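Local coordinates for uncharacterized protein (Legionella longbeachae NSW150, PDB 4JZA), which is a phosphoinositide phosphatase that probably removes the 3-phosphate from phosphatidylinositol 3-phosphate and may act on lipids of the infected host, at residues S419-T424 and N469-L474; I431-P436 and V656-I661; Y695-S700 and E803-L808. All coordinates share one frame; numbering follows the deposited sequence.

Interaction 1: residues S419-T424 and N469-L474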
loop_
_atom_site.group_PDB
_atom_site.type_symbol
_atom_site.label_atom_id
_atom_site.label_comp_id
_atom_site.label_asym_id
_atom_site.label_seq_id
_atom_site.Cartn_x
_atom_site.Cartn_y
_atom_site.Cartn_z
ATOM N N SER A 419 -0.496 2.181 -19.777
ATOM C CA SER A 419 -1.062 3.153 -20.696
ATOM C C SER A 419 -0.732 4.591 -20.346
ATOM O O SER A 419 -1.495 5.261 -19.666
ATOM C CB SER A 419 -2.572 2.980 -20.759
ATOM O OG SER A 419 -2.903 1.624 -20.929
ATOM N N PRO A 420 0.408 5.058 -20.831
ATOM C CA PRO A 420 0.839 6.449 -20.664
ATOM C C PRO A 420 -0.202 7.386 -21.208
ATOM O O PRO A 420 -0.732 7.114 -22.272
ATOM C CB PRO A 420 2.087 6.546 -21.535
ATOM C CG PRO A 420 2.548 5.147 -21.668
ATOM C CD PRO A 420 1.334 4.291 -21.660
ATOM N N ILE A 421 -0.507 8.454 -20.481
ATOM C CA ILE A 421 -1.496 9.458 -20.898
ATOM C C ILE A 421 -1.007 10.796 -20.389
ATOM O O ILE A 421 -0.737 10.906 -19.197
ATOM C CB ILE A 421 -2.902 9.099 -20.346
ATOM C CG1 ILE A 421 -3.951 10.098 -20.814
ATOM C CG2 ILE A 421 -2.944 8.989 -18.813
ATOM C CD1 ILE A 421 -4.681 9.636 -22.052
ATOM N N HIS A 422 -0.801 11.779 -21.276
ATOM C CA HIS A 422 -0.389 13.148 -20.851
ATOM C C HIS A 422 -1.540 13.845 -20.108
ATOM O O HIS A 422 -2.717 13.473 -20.245
ATOM C CB HIS A 422 0.055 14.039 -22.025
ATOM C CG HIS A 422 1.461 13.801 -22.493
ATOM N ND1 HIS A 422 2.542 14.553 -22.056
ATOM C CD2 HIS A 422 1.956 12.908 -23.390
ATOM C CE1 HIS A 422 3.643 14.119 -22.654
ATOM N NE2 HIS A 422 3.313 13.123 -23.467
ATOM N N ALA A 423 -1.198 14.868 -19.328
ATOM C CA ALA A 423 -2.207 15.638 -18.619
ATOM C C ALA A 423 -3.188 16.351 -19.560
ATOM O O ALA A 423 -4.343 16.549 -19.221
ATOM C CB ALA A 423 -1.545 16.637 -17.702
ATOM N N THR A 424 -2.753 16.730 -20.749
ATOM C CA THR A 424 -3.658 17.424 -21.673
ATOM C C THR A 424 -4.739 16.528 -22.295
ATOM O O THR A 424 -5.685 17.034 -22.891
ATOM C CB THR A 424 -2.857 18.147 -22.777
ATOM O OG1 THR A 424 -1.876 17.255 -23.314
ATOM C CG2 THR A 424 -2.141 19.376 -22.183
ATOM N N ASN A 469 -6.354 1.894 -23.433
ATOM C CA ASN A 469 -6.977 2.896 -22.590
ATOM C C ASN A 469 -7.933 3.820 -23.396
ATOM O O ASN A 469 -7.805 3.966 -24.621
ATOM C CB ASN A 469 -5.874 3.691 -21.896
ATOM C CG ASN A 469 -6.409 4.556 -20.767
ATOM O OD1 ASN A 469 -7.355 4.168 -20.038
ATOM N ND2 ASN A 469 -5.842 5.776 -20.643
HETATM N N MSE A 470 -8.909 4.405 -22.707
HETATM C CA MSE A 470 -9.896 5.284 -23.324
HETATM C C MSE A 470 -9.822 6.630 -22.675
HETATM O O MSE A 470 -9.901 6.730 -21.449
HETATM C CB MSE A 470 -11.277 4.681 -23.068
HETATM C CG MSE A 470 -12.418 5.479 -23.698
HETATM SE SE MSE A 470 -12.274 5.487 -25.670
HETATM C CE MSE A 470 -13.473 3.943 -25.988
ATOM N N ALA A 471 -9.655 7.679 -23.475
ATOM C CA ALA A 471 -9.844 9.055 -22.988
ATOM C C ALA A 471 -10.703 10.031 -23.784
ATOM O O ALA A 471 -11.870 10.225 -23.483
ATOM C CB ALA A 471 -8.501 9.751 -22.809
ATOM N N LYS A 472 -10.114 10.645 -24.793
ATOM C CA LYS A 472 -10.855 11.410 -25.764
ATOM C C LYS A 472 -11.066 10.365 -26.868
ATOM O O LYS A 472 -12.148 10.239 -27.440
ATOM C CB LYS A 472 -9.963 12.546 -26.262
ATOM C CG LYS A 472 -10.554 13.391 -27.373
ATOM C CD LYS A 472 -11.377 14.535 -26.808
ATOM C CE LYS A 472 -12.064 15.316 -27.918
ATOM N NZ LYS A 472 -13.377 15.831 -27.458
ATOM N N ARG A 473 -10.011 9.594 -27.120
ATOM C CA ARG A 473 -10.014 8.522 -28.121
ATOM C C ARG A 473 -9.504 7.205 -27.515
ATOM O O ARG A 473 -8.998 7.195 -26.425
ATOM C CB ARG A 473 -9.118 8.939 -29.290
ATOM C CG ARG A 473 -7.723 9.396 -28.850
ATOM C CD ARG A 473 -6.813 9.721 -30.026
ATOM N NE ARG A 473 -5.410 9.842 -29.624
ATOM C CZ ARG A 473 -4.524 8.844 -29.627
ATOM N NH1 ARG A 473 -4.861 7.610 -30.003
ATOM N NH2 ARG A 473 -3.278 9.069 -29.249
ATOM N N LEU A 474 -9.624 6.103 -28.229
ATOM C CA LEU A 474 -9.032 4.870 -27.775
ATOM C C LEU A 474 -7.527 4.974 -27.914
ATOM O O LEU A 474 -7.049 5.600 -28.853
ATOM C CB LEU A 474 -9.522 3.700 -28.624
ATOM C CG LEU A 474 -9.110 2.297 -28.152
ATOM C CD1 LEU A 474 -9.600 1.959 -26.749
ATOM C CD2 LEU A 474 -9.612 1.252 -29.130
#
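Ser419 OG accepts a hydrogen bond from the backbone N of Tyr468, which ties Ser419 to the chain just ahead of Asn469, the residue it packs on. Its own backbone N is bonded to a carboxylate oxygen of Asp441, at the start of helix 441-454, so two hydrogen bonds hold Ser419 in place. The setting is a beta-alpha-beta crossover: the parallel neighbours 412-416 and 462-465 are joined through helix 441-454, and each of the two segments is chain that follows one of these strands. No hydrogen bond links 419-424 to 469-474, and they meet through side chains alone. Ser419 CB comes against Asn469 CB at 3.6 Å, and the OG lies alongside the same methylene, 3.7 Å from Asn469 CB. In both segments the CB directions alternate: Ser419, Ile421, Asn469 and Ala471 point toward the other segment, while Pro420 turns back onto Leu442 and Tyr445 of the crossover helix. Asn469 has CG anti to its backbone N (chi1 -167°), which brings the amide over toward the isoleucine, with ND2 4.3 Å from Ile421 CD1. Ile421 sends its ethyl branch toward 469-474, because CG1 too is anti to the backbone N (chi1 -178°). The CD1 tip reaches the methyl of Ala471, 3.9 Å from its CB. The chains spread apart as they run on: the CA atoms of Ser419 and Asn469 are 6.2 Å apart, those of Ile421 and Ala471 8.6 Å. Segment 469-474 curls away as a small hairpin, with backbone bonds between Asn469 and Tyr475, and inside its bend Ala471 N donates to Arg473 O at 3.1 Å.

Interaction 2: residues I431-P436 and V656-I661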
loop_
_atom_site.group_PDB
_atom_site.type_symbol
_atom_site.label_atom_id
_atom_site.label_comp_id
_atom_site.label_asym_id
_atom_site.label_seq_id
_atom_site.Cartn_x
_atom_site.Cartn_y
_atom_site.Cartn_z
ATOM N N ILE A 431 -12.017 3.117 -15.922
ATOM C CA ILE A 431 -10.827 2.301 -16.008
ATOM C C ILE A 431 -9.760 2.712 -14.979
ATOM O O ILE A 431 -8.939 1.883 -14.567
ATOM C CB ILE A 431 -10.254 2.346 -17.427
ATOM C CG1 ILE A 431 -11.266 1.782 -18.416
ATOM C CG2 ILE A 431 -8.952 1.560 -17.500
ATOM C CD1 ILE A 431 -11.258 2.520 -19.731
ATOM N N THR A 432 -9.770 3.981 -14.566
ATOM C CA THR A 432 -8.743 4.513 -13.642
ATOM C C THR A 432 -9.313 4.896 -12.237
ATOM O O THR A 432 -8.624 5.535 -11.425
ATOM C CB THR A 432 -7.869 5.625 -14.316
ATOM O OG1 THR A 432 -7.675 6.718 -13.417
ATOM C CG2 THR A 432 -8.498 6.162 -15.589
ATOM N N ASP A 433 -10.544 4.440 -11.956
ATOM C CA ASP A 433 -11.231 4.623 -10.662
ATOM C C ASP A 433 -11.663 6.081 -10.370
ATOM O O ASP A 433 -11.942 6.425 -9.221
ATOM C CB ASP A 433 -10.349 4.138 -9.494
ATOM C CG ASP A 433 -10.183 2.633 -9.438
ATOM O OD1 ASP A 433 -11.022 1.927 -10.012
ATOM O OD2 ASP A 433 -9.234 2.158 -8.755
ATOM N N TYR A 434 -11.708 6.923 -11.408
ATOM C CA TYR A 434 -11.976 8.372 -11.297
ATOM C C TYR A 434 -10.892 9.104 -10.499
ATOM O O TYR A 434 -11.109 10.223 -10.022
ATOM C CB TYR A 434 -13.376 8.648 -10.746
ATOM C CG TYR A 434 -14.502 8.213 -11.656
ATOM C CD1 TYR A 434 -14.247 7.680 -12.870
ATOM C CD2 TYR A 434 -15.835 8.388 -11.310
ATOM C CE1 TYR A 434 -15.256 7.296 -13.713
ATOM C CE2 TYR A 434 -16.852 7.992 -12.173
ATOM C CZ TYR A 434 -16.517 7.444 -13.390
ATOM O OH TYR A 434 -17.400 7.021 -14.349
ATOM N N LEU A 435 -9.714 8.482 -10.390
ATOM C CA LEU A 435 -8.543 9.143 -9.842
ATOM C C LEU A 435 -8.554 10.599 -10.366
ATOM O O LEU A 435 -8.620 10.827 -11.588
ATOM C CB LEU A 435 -7.264 8.378 -10.258
ATOM C CG LEU A 435 -5.885 8.643 -9.606
ATOM C CD1 LEU A 435 -5.733 8.009 -8.224
ATOM C CD2 LEU A 435 -4.769 8.146 -10.532
ATOM N N PRO A 436 -8.557 11.592 -9.451
ATOM C CA PRO A 436 -8.445 12.946 -9.988
ATOM C C PRO A 436 -7.022 13.244 -10.464
ATOM O O PRO A 436 -6.860 14.076 -11.340
ATOM C CB PRO A 436 -8.849 13.860 -8.809
ATOM C CG PRO A 436 -9.276 12.947 -7.699
ATOM C CD PRO A 436 -8.678 11.592 -7.983
ATOM N N VAL A 656 -6.545 0.592 1.321
ATOM C CA VAL A 656 -7.530 0.949 2.364
ATOM C C VAL A 656 -8.376 2.155 1.933
ATOM O O VAL A 656 -9.597 2.166 2.119
ATOM C CB VAL A 656 -6.852 1.226 3.702
ATOM C CG1 VAL A 656 -7.822 1.587 4.784
ATOM C CG2 VAL A 656 -6.148 -0.007 4.180
ATOM N N LYS A 657 -7.749 3.150 1.315
ATOM C CA LYS A 657 -8.496 4.327 0.896
ATOM C C LYS A 657 -9.565 3.970 -0.103
ATOM O O LYS A 657 -10.555 4.644 -0.160
ATOM C CB LYS A 657 -7.622 5.424 0.323
ATOM C CG LYS A 657 -6.907 5.100 -0.956
ATOM C CD LYS A 657 -5.975 6.279 -1.272
ATOM C CE LYS A 657 -5.751 6.548 -2.761
ATOM N NZ LYS A 657 -4.704 5.694 -3.376
ATOM N N ASN A 658 -9.392 2.905 -0.871
ATOM C CA ASN A 658 -10.396 2.563 -1.855
ATOM C C ASN A 658 -11.454 1.624 -1.350
ATOM O O ASN A 658 -12.341 1.235 -2.104
ATOM C CB ASN A 658 -9.798 2.011 -3.122
ATOM C CG ASN A 658 -8.917 3.002 -3.820
ATOM O OD1 ASN A 658 -9.026 4.211 -3.692
ATOM N ND2 ASN A 658 -8.026 2.484 -4.548
ATOM N N ILE A 659 -11.388 1.261 -0.087
ATOM C CA ILE A 659 -12.481 0.534 0.492
ATOM C C ILE A 659 -13.692 1.491 0.477
ATOM O O ILE A 659 -14.829 1.052 0.293
ATOM C CB ILE A 659 -12.047 -0.012 1.871
ATOM C CG1 ILE A 659 -10.941 -1.044 1.627
ATOM C CG2 ILE A 659 -13.205 -0.614 2.665
ATOM C CD1 ILE A 659 -10.752 -2.061 2.737
ATOM N N PHE A 660 -13.434 2.798 0.597
ATOM C CA PHE A 660 -14.506 3.850 0.586
ATOM C C PHE A 660 -14.835 4.458 -0.791
ATOM O O PHE A 660 -15.464 5.511 -0.884
ATOM C CB PHE A 660 -14.187 4.916 1.652
ATOM C CG PHE A 660 -13.873 4.288 2.945
ATOM C CD1 PHE A 660 -14.919 3.804 3.751
ATOM C CD2 PHE A 660 -12.567 4.017 3.286
ATOM C CE1 PHE A 660 -14.662 3.137 4.920
ATOM C CE2 PHE A 660 -12.299 3.351 4.447
ATOM C CZ PHE A 660 -13.342 2.913 5.270
ATOM N N ILE A 661 -14.449 3.744 -1.841
ATOM C CA ILE A 661 -14.761 4.091 -3.227
ATOM C C ILE A 661 -16.116 3.471 -3.731
ATOM O O ILE A 661 -16.675 3.952 -4.699
ATOM C CB ILE A 661 -13.568 3.647 -4.110
ATOM C CG1 ILE A 661 -13.078 4.730 -5.083
ATOM C CG2 ILE A 661 -13.893 2.328 -4.779
ATOM C CD1 ILE A 661 -11.899 4.278 -5.957
#
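Ile661 and Asp433 make the main touch: the CD1 tip of the isoleucine lies 3.9 Å from Asp433 CB and equally close to Asp433 O, so one methyl covers both the methylene and the backbone carbonyl of the turn residue. The second approach is looser, with Asp433 OD2 4.4 Å from Asn658 ND2, too long for a hydrogen bond. The carboxylate has its strong partner outside the two segments: OD1 forms a salt bridge with Lys620 NZ. With CG anti to the carbonyl carbon (chi1 -70°), the acid group sits beside the backbone N and leaves the methylene to meet the isoleucine.

One shell out, Arg649 and Thr652 of helix 643-652 back Ile661, and Arg649 also binds the carbonyl of Asn658. That same Asn658 O takes a weak backbone bond from Ile661 N at 3.3 Å. Earlier in that segment, Ile659 N is bonded to Val656 O at 3.0 Å. On the other side, Tyr426 OH is bonded to both Thr432 OG1 and Leu435 O and so steadies the two ends of the turn. A weak bond from Leu435 N to Thr432 O, 3.3 Å, closes it. Asp433 and Tyr434 both have positive phi (70° and 63°), the left-handed backbone that defines a type I' beta turn, here placed at the surface in the long loop between strand 412-416 and helix 441-454.

Interaction 3: residues Y695-S700 and E803-L808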
loop_
_atom_site.group_PDB
_atom_site.type_symbol
_atom_site.label_atom_id
_atom_site.label_comp_id
_atom_site.label_asym_id
_atom_site.label_seq_id
_atom_site.Cartn_x
_atom_site.Cartn_y
_atom_site.Cartn_z
ATOM N N TYR A 695 -20.465 6.526 39.322
ATOM C CA TYR A 695 -21.915 6.669 39.204
ATOM C C TYR A 695 -22.573 6.839 40.576
ATOM O O TYR A 695 -23.234 7.830 40.816
ATOM C CB TYR A 695 -22.523 5.483 38.442
ATOM C CG TYR A 695 -23.958 5.688 38.043
ATOM C CD1 TYR A 695 -24.274 6.269 36.821
ATOM C CD2 TYR A 695 -24.995 5.302 38.881
ATOM C CE1 TYR A 695 -25.583 6.464 36.437
ATOM C CE2 TYR A 695 -26.313 5.516 38.521
ATOM C CZ TYR A 695 -26.598 6.106 37.304
ATOM O OH TYR A 695 -27.896 6.324 36.952
ATOM N N ASP A 696 -22.388 5.909 41.489
ATOM C CA ASP A 696 -23.045 6.063 42.802
ATOM C C ASP A 696 -22.736 7.421 43.483
ATOM O O ASP A 696 -23.648 8.145 43.901
ATOM C CB ASP A 696 -22.703 4.870 43.744
ATOM C CG ASP A 696 -23.186 3.528 43.177
ATOM O OD1 ASP A 696 -24.196 3.497 42.414
ATOM O OD2 ASP A 696 -22.528 2.508 43.462
ATOM N N ALA A 697 -21.455 7.747 43.619
ATOM C CA ALA A 697 -21.048 9.044 44.186
ATOM C C ALA A 697 -21.708 10.219 43.472
ATOM O O ALA A 697 -22.254 11.081 44.098
ATOM C CB ALA A 697 -19.522 9.202 44.163
ATOM N N LEU A 698 -21.697 10.221 42.161
ATOM C CA LEU A 698 -22.381 11.271 41.415
ATOM C C LEU A 698 -23.899 11.319 41.594
ATOM O O LEU A 698 -24.486 12.422 41.656
ATOM C CB LEU A 698 -22.032 11.174 39.955
ATOM C CG LEU A 698 -22.408 12.361 39.089
ATOM C CD1 LEU A 698 -21.901 13.705 39.591
ATOM C CD2 LEU A 698 -21.896 12.071 37.672
ATOM N N HIS A 699 -24.520 10.143 41.714
ATOM C CA HIS A 699 -25.952 10.053 41.886
ATOM C C HIS A 699 -26.306 10.825 43.127
ATOM O O HIS A 699 -27.234 11.615 43.111
ATOM C CB HIS A 699 -26.428 8.603 41.968
ATOM C CG HIS A 699 -27.912 8.447 41.895
ATOM N ND1 HIS A 699 -28.712 8.413 43.022
ATOM C CD2 HIS A 699 -28.744 8.319 40.841
ATOM C CE1 HIS A 699 -29.974 8.270 42.662
ATOM N NE2 HIS A 699 -30.020 8.215 41.345
ATOM N N SER A 700 -25.593 10.621 44.223
ATOM C CA SER A 700 -25.980 11.319 45.457
ATOM C C SER A 700 -25.742 12.784 45.323
ATOM O O SER A 700 -26.627 13.585 45.623
ATOM C CB SER A 700 -25.212 10.830 46.659
ATOM O OG SER A 700 -24.948 9.469 46.528
ATOM N N GLU A 803 -13.906 10.674 46.777
ATOM C CA GLU A 803 -13.734 11.290 48.082
ATOM C C GLU A 803 -14.230 12.697 48.047
ATOM O O GLU A 803 -14.981 13.132 48.945
ATOM C CB GLU A 803 -12.290 11.220 48.596
ATOM C CG GLU A 803 -12.152 10.256 49.773
ATOM C CD GLU A 803 -10.715 9.755 49.997
ATOM O OE1 GLU A 803 -9.785 10.204 49.274
ATOM O OE2 GLU A 803 -10.512 8.923 50.928
ATOM N N GLU A 804 -13.843 13.405 46.987
ATOM C CA GLU A 804 -14.201 14.779 46.872
ATOM C C GLU A 804 -15.711 14.918 46.725
ATOM O O GLU A 804 -16.331 15.737 47.408
ATOM C CB GLU A 804 -13.482 15.401 45.720
ATOM C CG GLU A 804 -13.991 16.777 45.345
ATOM C CD GLU A 804 -13.008 17.478 44.443
ATOM O OE1 GLU A 804 -13.286 17.771 43.227
ATOM O OE2 GLU A 804 -11.893 17.697 44.964
ATOM N N TRP A 805 -16.332 14.101 45.885
ATOM C CA TRP A 805 -17.785 14.224 45.731
ATOM C C TRP A 805 -18.509 13.790 46.978
ATOM O O TRP A 805 -19.510 14.379 47.327
ATOM C CB TRP A 805 -18.311 13.426 44.541
ATOM C CG TRP A 805 -17.847 13.939 43.202
ATOM C CD1 TRP A 805 -17.304 15.145 42.925
ATOM C CD2 TRP A 805 -17.907 13.232 41.973
ATOM N NE1 TRP A 805 -17.001 15.234 41.592
ATOM C CE2 TRP A 805 -17.371 14.065 40.985
ATOM C CE3 TRP A 805 -18.377 11.984 41.612
ATOM C CZ2 TRP A 805 -17.288 13.681 39.664
ATOM C CZ3 TRP A 805 -18.302 11.621 40.299
ATOM C CH2 TRP A 805 -17.759 12.473 39.340
ATOM N N THR A 806 -18.009 12.764 47.653
ATOM C CA THR A 806 -18.675 12.297 48.848
ATOM C C THR A 806 -18.666 13.397 49.907
ATOM O O THR A 806 -19.660 13.610 50.557
ATOM C CB THR A 806 -18.063 10.983 49.334
ATOM O OG1 THR A 806 -18.316 9.953 48.355
ATOM C CG2 THR A 806 -18.680 10.573 50.606
ATOM N N LYS A 807 -17.562 14.113 50.044
ATOM C CA LYS A 807 -17.489 15.215 50.991
ATOM C C LYS A 807 -18.496 16.340 50.700
ATOM O O LYS A 807 -19.281 16.754 51.575
ATOM C CB LYS A 807 -16.110 15.808 50.975
ATOM C CG LYS A 807 -15.467 15.813 52.336
ATOM C CD LYS A 807 -14.198 14.941 52.301
ATOM C CE LYS A 807 -13.429 14.955 53.624
ATOM N NZ LYS A 807 -11.973 15.200 53.397
ATOM N N LEU A 808 -18.488 16.829 49.465
ATOM C CA LEU A 808 -19.510 17.774 49.018
ATOM C C LEU A 808 -20.912 17.301 49.332
ATOM O O LEU A 808 -21.697 18.081 49.782
ATOM C CB LEU A 808 -19.388 18.053 47.531
ATOM C CG LEU A 808 -18.102 18.824 47.173
ATOM C CD1 LEU A 808 -17.797 18.749 45.672
ATOM C CD2 LEU A 808 -18.164 20.263 47.647
#
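Helices 676-702 and 794-817 run nearly side by side here, in the same direction. The axes of 695-700 and 803-808 come within 9.0 Å and cross at 24°. The backbones come closest at Ala697 and Thr806, whose CA atoms are 6.2 Å apart; Ala697 points its methyl at the other helix, while Thr806 does not aim its CB that way. Even so, Ala697 CB lies 4.4 Å from Thr806 OG1. That hydroxyl has its hydrogen-bond partner a turn back in its own helix, the carbonyl of Val802, so what it offers Ala697 is contact alone.

Trp805 carries most of the contact. CG stands anti to the carbonyl carbon (chi1 -66°), and the indole leans across to helix 676-702, benzo side first. Ala697 CB meets it at the edge, near the ring plane, 3.9 Å from Trp805 CE3. Leu698 takes it differently. Its CD1 sits over one face in a CH-pi contact, 4.3 Å from the centroid of the six-membered ring and 12° off the normal, while its CB, on the same side of the ring, lies 3.8 Å from Trp805 CZ3.

This is helix-helix packing inside the phosphoinositide phosphatase C-terminal domain, and a third helix, 772-782, packs against both. Val777 of that helix lies against Leu698 and Leu781 against Trp805. The indole NE1 makes a weak hydrogen bond to Ser776 O. In 695-700 itself, Asp696 O accepts two bonds from one residue, from Ser700 N and from Ser700 OG, the latter at 3.2 Å.

How the interactions relate
Interactions 1 and 2 are neighbours, their centres 18 Å apart, and they share the long loop between strand 412-416 and helix 441-454. They also touch directly: Ile431 packs on Asn469 and Met470, so the 419-436 loop touches both the hairpin 469-475 and the chain at 656-661. Along the sequence their segments alternate. Interaction 3 comes later and stands apart, with its centre 53 Å from that of interaction 2 and 70 Å from that of interaction 1, inside the C-terminal helical domain. The first two contacts therefore belong to the main alpha/beta body, while the third joins two helices of a distant, helical C-terminal part.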